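Local coordinates for nitroreductase (Bacteroides fragilis NCTC 9343, PDB 3EK3), which is an FMN-binding nitroreductase, a flavoprotein oxidoreductase that probably uses NADH or NADPH as its electron source, at the interface of chains A and B. Numbering follows the deposited sequence. Chains: chain A/B, Nitroreductase.

Contact 1: the interface of chains A and B. Residues chain A 110-111, 114, 133, 135, 162; chain B 107-108, 111, 115.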
# COMPACT_ATOMS: atom_id res chain seq x y z
N GLY A 110 -8.50 3.07 0.71
CA GLY A 110 -7.47 2.72 1.66
C GLY A 110 -6.22 2.18 1.00
O GLY A 110 -5.13 2.28 1.55
N MSE A 111 -6.39 1.54 -0.17
CA MSE A 111 -5.21 1.06 -0.86
C MSE A 111 -4.40 2.19 -1.44
O MSE A 111 -3.14 2.15 -1.39
CB MSE A 111 -5.60 -0.00 -1.92
CG MSE A 111 -6.25 -1.23 -1.30
SE MSE A 111 -6.36 -2.76 -2.45
CE MSE A 111 -7.27 -1.86 -3.87
N ALA A 114 -2.36 3.18 1.53
CA ALA A 114 -1.32 2.20 1.88
C ALA A 114 -0.13 2.32 0.95
O ALA A 114 1.06 2.18 1.38
CB ALA A 114 -1.92 0.76 1.85
N TRP A 133 3.59 1.85 11.10
CA TRP A 133 2.18 2.03 10.84
C TRP A 133 1.49 2.18 12.18
O TRP A 133 1.61 1.33 13.04
CB TRP A 133 1.58 0.80 10.12
CG TRP A 133 0.21 1.02 9.59
CD1 TRP A 133 -0.93 1.23 10.30
CD2 TRP A 133 -0.18 1.02 8.21
NE1 TRP A 133 -1.99 1.38 9.46
CE2 TRP A 133 -1.56 1.25 8.16
CE3 TRP A 133 0.52 0.83 7.01
CZ2 TRP A 133 -2.26 1.33 6.96
CZ3 TRP A 133 -0.16 0.90 5.82
CH2 TRP A 133 -1.55 1.13 5.80
N ASN A 135 -2.34 2.41 13.38
CA ASN A 135 -3.69 2.14 12.83
C ASN A 135 -4.85 2.63 13.67
O ASN A 135 -5.98 2.44 13.29
CB ASN A 135 -3.83 0.64 12.59
CG ASN A 135 -4.72 0.30 11.38
OD1 ASN A 135 -4.71 1.02 10.38
ND2 ASN A 135 -5.42 -0.81 11.47
N TYR A 162 -7.10 6.31 6.92
CA TYR A 162 -6.79 4.92 6.57
C TYR A 162 -5.49 4.37 7.23
O TYR A 162 -5.36 3.15 7.44
CB TYR A 162 -6.77 4.79 5.06
CG TYR A 162 -8.19 4.92 4.52
CD1 TYR A 162 -9.04 3.83 4.50
CD2 TYR A 162 -8.68 6.14 4.06
CE1 TYR A 162 -10.38 3.96 4.04
CE2 TYR A 162 -9.99 6.28 3.63
CZ TYR A 162 -10.83 5.20 3.60
OH TYR A 162 -12.14 5.32 3.15
N TRP B 107 -10.18 -5.79 8.48
CA TRP B 107 -10.69 -4.70 7.64
C TRP B 107 -9.60 -4.10 6.80
O TRP B 107 -9.86 -3.53 5.74
CB TRP B 107 -11.42 -3.63 8.46
CG TRP B 107 -10.60 -2.80 9.39
CD1 TRP B 107 -10.50 -2.95 10.74
CD2 TRP B 107 -9.83 -1.62 9.06
NE1 TRP B 107 -9.72 -1.96 11.27
CE2 TRP B 107 -9.29 -1.13 10.27
CE3 TRP B 107 -9.58 -0.92 7.88
CZ2 TRP B 107 -8.50 0.01 10.32
CZ3 TRP B 107 -8.74 0.21 7.91
CH2 TRP B 107 -8.21 0.66 9.13
N TRP B 108 -8.36 -4.26 7.26
CA TRP B 108 -7.19 -3.75 6.56
C TRP B 108 -6.59 -4.73 5.55
O TRP B 108 -5.46 -4.51 5.05
CB TRP B 108 -6.14 -3.35 7.59
CG TRP B 108 -5.67 -4.50 8.42
CD1 TRP B 108 -4.75 -5.46 8.08
CD2 TRP B 108 -6.09 -4.80 9.76
NE1 TRP B 108 -4.60 -6.34 9.13
CE2 TRP B 108 -5.40 -5.96 10.16
CE3 TRP B 108 -6.97 -4.19 10.66
CZ2 TRP B 108 -5.57 -6.53 11.43
CZ3 TRP B 108 -7.14 -4.74 11.91
CH2 TRP B 108 -6.44 -5.91 12.28
N MSE B 111 -5.15 -3.23 2.51
CA MSE B 111 -3.98 -2.40 2.73
C MSE B 111 -2.73 -3.24 2.88
O MSE B 111 -1.65 -2.85 2.36
CB MSE B 111 -4.20 -1.43 3.91
CG MSE B 111 -5.36 -0.47 3.65
SE MSE B 111 -5.43 1.04 4.84
CE MSE B 111 -5.45 -0.00 6.45
N CYS B 115 0.47 -2.58 0.31
CA CYS B 115 1.89 -2.42 0.74
C CYS B 115 2.82 -3.35 -0.03
O CYS B 115 3.90 -2.95 -0.47
CB CYS B 115 2.05 -2.62 2.23
SG CYS B 115 1.34 -1.32 3.26

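Contact 2: the interface of chains A and B. Residues chain A 30-31, 34, 55; chain B 186, 188.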
# COMPACT_ATOMS: atom_id res chain seq x y z
N LEU A 30 11.73 15.25 6.36
CA LEU A 30 10.28 15.15 6.42
C LEU A 30 9.72 15.47 5.05
O LEU A 30 8.91 14.72 4.55
CB LEU A 30 9.69 16.06 7.49
CG LEU A 30 8.17 16.06 7.52
CD1 LEU A 30 7.64 14.64 7.78
CD2 LEU A 30 7.67 17.06 8.56
N ASN A 31 10.19 16.55 4.42
CA ASN A 31 9.68 16.90 3.08
C ASN A 31 9.92 15.81 2.03
O ASN A 31 9.04 15.51 1.22
CB ASN A 31 10.29 18.20 2.58
CG ASN A 31 9.76 19.42 3.32
OD1 ASN A 31 8.59 19.45 3.72
ND2 ASN A 31 10.59 20.44 3.45
N LEU A 34 7.43 12.96 2.76
CA LEU A 34 6.08 13.29 2.34
C LEU A 34 5.95 13.31 0.83
O LEU A 34 4.93 12.89 0.30
CB LEU A 34 5.63 14.62 2.92
CG LEU A 34 5.49 14.62 4.44
CD1 LEU A 34 5.47 16.11 4.92
CD2 LEU A 34 4.22 13.85 4.91
N CYS A 55 3.92 17.44 13.95
CA CYS A 55 5.26 17.44 14.51
C CYS A 55 5.31 18.04 15.91
O CYS A 55 6.37 18.27 16.43
CB CYS A 55 6.15 18.25 13.59
SG CYS A 55 6.19 17.62 11.92
N ILE B 186 -0.38 18.10 1.11
CA ILE B 186 0.40 18.08 2.36
C ILE B 186 0.07 19.26 3.27
O ILE B 186 0.02 20.42 2.83
CB ILE B 186 1.91 18.06 2.07
CG1 ILE B 186 2.29 16.79 1.31
CG2 ILE B 186 2.73 18.21 3.39
CD1 ILE B 186 3.64 16.85 0.62
N ILE B 188 1.57 20.53 7.09
CA ILE B 188 2.51 20.32 8.19
C ILE B 188 2.10 21.19 9.37
O ILE B 188 1.83 22.39 9.23
CB ILE B 188 3.95 20.60 7.76
CG1 ILE B 188 4.39 19.61 6.68
CG2 ILE B 188 4.90 20.48 8.95
CD1 ILE B 188 5.71 19.97 6.05

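Contact 3: the interface of chains A and B. Residues chain A 180-182, 185; chain B 38-39, 45, 47.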
# COMPACT_ATOMS: atom_id res chain seq x y z
N THR A 180 12.30 -12.67 9.56
CA THR A 180 12.14 -13.75 8.60
C THR A 180 10.73 -13.66 8.06
O THR A 180 9.83 -13.12 8.72
CB THR A 180 12.38 -15.13 9.22
OG1 THR A 180 11.47 -15.37 10.30
CG2 THR A 180 13.81 -15.25 9.75
N VAL A 181 10.54 -14.12 6.82
CA VAL A 181 9.21 -14.12 6.21
C VAL A 181 8.66 -15.56 6.05
O VAL A 181 9.40 -16.55 6.04
CB VAL A 181 9.16 -13.37 4.85
CG1 VAL A 181 9.54 -11.88 5.04
CG2 VAL A 181 10.05 -14.05 3.84
N LYS A 182 7.33 -15.65 5.96
CA LYS A 182 6.65 -16.90 5.80
C LYS A 182 6.95 -17.54 4.44
O LYS A 182 6.72 -16.92 3.40
CB LYS A 182 5.13 -16.70 5.97
CG LYS A 182 4.29 -17.95 5.82
CD LYS A 182 4.46 -18.94 6.96
CE LYS A 182 3.66 -20.24 6.74
NZ LYS A 182 3.71 -21.18 7.93
N THR A 185 3.96 -18.26 0.70
CA THR A 185 3.08 -17.21 0.24
C THR A 185 3.17 -17.04 -1.27
O THR A 185 2.28 -16.45 -1.85
CB THR A 185 3.42 -15.87 0.89
OG1 THR A 185 4.76 -15.56 0.55
CG2 THR A 185 3.28 -15.93 2.43
N ALA B 38 6.81 -9.82 -0.33
CA ALA B 38 6.80 -10.62 0.90
C ALA B 38 7.30 -9.91 2.15
O ALA B 38 6.86 -10.22 3.28
CB ALA B 38 7.58 -11.91 0.70
N TYR B 39 8.24 -8.97 1.95
CA TYR B 39 8.82 -8.15 3.02
C TYR B 39 8.02 -6.90 3.41
O TYR B 39 8.39 -6.17 4.36
CB TYR B 39 10.27 -7.77 2.64
CG TYR B 39 11.28 -8.79 3.08
CD1 TYR B 39 11.53 -9.94 2.33
CD2 TYR B 39 11.98 -8.62 4.27
CE1 TYR B 39 12.45 -10.88 2.76
CE2 TYR B 39 12.89 -9.56 4.71
CZ TYR B 39 13.11 -10.70 3.95
OH TYR B 39 14.03 -11.62 4.37
N HIS B 45 1.54 -8.78 11.72
CA HIS B 45 2.43 -9.71 11.04
C HIS B 45 1.67 -11.00 10.66
O HIS B 45 2.21 -12.09 10.69
CB HIS B 45 3.66 -10.00 11.92
CG HIS B 45 4.76 -10.71 11.20
ND1 HIS B 45 5.17 -10.34 9.94
CD2 HIS B 45 5.48 -11.82 11.53
CE1 HIS B 45 6.13 -11.17 9.54
NE2 HIS B 45 6.33 -12.07 10.48
N GLU B 47 0.74 -12.02 7.68
CA GLU B 47 1.21 -12.59 6.40
C GLU B 47 0.22 -13.58 5.79
O GLU B 47 0.62 -14.67 5.33
CB GLU B 47 2.54 -13.33 6.58
CG GLU B 47 3.67 -12.47 7.00
CD GLU B 47 4.95 -13.25 7.23
OE1 GLU B 47 5.04 -13.95 8.26
OE2 GLU B 47 5.88 -13.12 6.39
O HOH W 1 7.55 -14.31 9.34

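Contact 1: the interface of chains A and B
The selenomethionine side chain of B:Met111 crosses the indole of A:Trp133 at about a right angle, its terminal methyl CE lying 3.5 Å from ring atom CZ2. CG of B:Met111 is anti to its own carbonyl carbon, and a bend at chi3 (-55°) turns the methyl toward the backbone carbonyl of A:Tyr162, whose O is 3.3 Å from CE. The selenium itself lies 3.5 Å from A:Gly110 O, so the chain passes between two carbonyl groups and an aromatic ring. At the six-membered end of the same indole, B:Cys115 SG comes to 3.7 Å from A:Trp133 CZ3.

A:Asn135 and B:Trp107 meet tip to tip with amide and ring nearly parallel, 15° apart; the amide nitrogen ND2 lies 3.4 Å from CZ2 of the indole. B:Trp108 stands almost perpendicular to that amide, at 83°, and offers CE3. Within chain A, the indole NE1 of A:Trp133 donates to A:Asn135 OD1 at 2.9 Å, from above the carbonyl plane, which restrains the amide's rotation.

The patch joins the start of helix 109-126 of both chains to strands 130-134 and 160-168 of chain A, with loop residues B:Trp107 and B:Trp108, just ahead of the chain B helix, packing on loop residue A:Asn135 of the FMN pocket.

Contact 2: the interface of chains A and B
Helix 27-38 of chain A, together with the loop residue A:Cys55, meets the C-terminal strand 186-189 of chain B. In this nitroreductase-family flavoprotein the end of one chain thus reaches across to the body of its partner. The tip of A:Leu34 and the branched chains of B:Ile186 and B:Ile188 carry the contact. CG of A:Leu34 is anti to the carbonyl carbon (chi1 -66°), and its CD1 methyl reaches both isoleucines, 3.8 Å from CG2 of B:Ile186 and 4.0 Å from CD1 of B:Ile188. The leucine crosses both isoleucine side chains obliquely.

B:Ile186 uses both its branches: while CG2 meets the leucine tip, CD1 at the end of the longer branch packs 3.8 Å from A:Leu34 CB, close to the helix backbone. B:Ile188 sends its CD1 methyl about one turn toward the helix N-terminus, to 3.7 Å from A:Asn31 OD1, and the two side chains cross at about a right angle. This is a methyl against the side-chain amide oxygen, a van der Waals contact, and the packing in this patch is otherwise apolar.

A:Leu30 and A:Cys55 lie farther out, with CD2 of A:Leu30 4.3 Å from B:Ile188 CD1 and the thiol sulfur SG of A:Cys55 4.3 Å from B:Ile188 CG2.

Contact 3: the interface of chains A and B
B:Glu47 reaches across to A:Val181 and A:Lys182, meeting a C-terminal loop of its partner in this nitroreductase-family dimer. From CB the side chain sets out with CG anti to the carbonyl carbon (chi1 -64°), then runs extended through CG to the carboxylate (chi2 177°). The carboxyl carbon CD packs 3.7 Å from A:Lys182 CB. At the tip the two oxygens divide the work. OE2 accepts the backbone N-H of A:Lys182 at 2.9 Å, nearly straight at 170° about the hydrogen, with the donor above the carboxylate plane. OE1 instead takes up water 1 at 2.8 Å.

Water 1 also lies 2.6 Å from the carbonyl O of A:Thr180. The imidazole NE2 of B:His45 is 2.8 Å from water 1. The water therefore bridges the chains: A:Thr180 O and B:His45 NE2 are themselves 4.1 Å apart. Together the direct bond and the water tie both carboxylate oxygens to the chain A backbone, which would limit rotation of the group.

Beside this polar cluster, A:Val181 turns its CG1 methyl over the face of the B:Tyr39 ring, 3.7 Å above its centre in a CH-pi contact. The same methyl also packs against the carbonyl of B:Ala38, at the end of helix 27-38.

By their C-alpha centres, contact 1 is about 19 Å from contact 2 and 17 Å from contact 3, while contacts 2 and 3 are about 30 Å apart. Contacts 2 and 3 draw on the same elements with the chains exchanged: helix 27-38 of one chain and the C-terminal part of the other, residues 180-182 and 185 leading into strand 186-189. Contact 1 instead involves helix 109-126 of both chains. The two-fold symmetry gives each patch a twin, consistent with reciprocal exchange of C-terminal segments. A:Asn135 of contact 1 belongs to the FMN pocket, and pocket residue Lys179 directly precedes A:Thr180 of contact 3, so dimerisation may help shape the flavin sites.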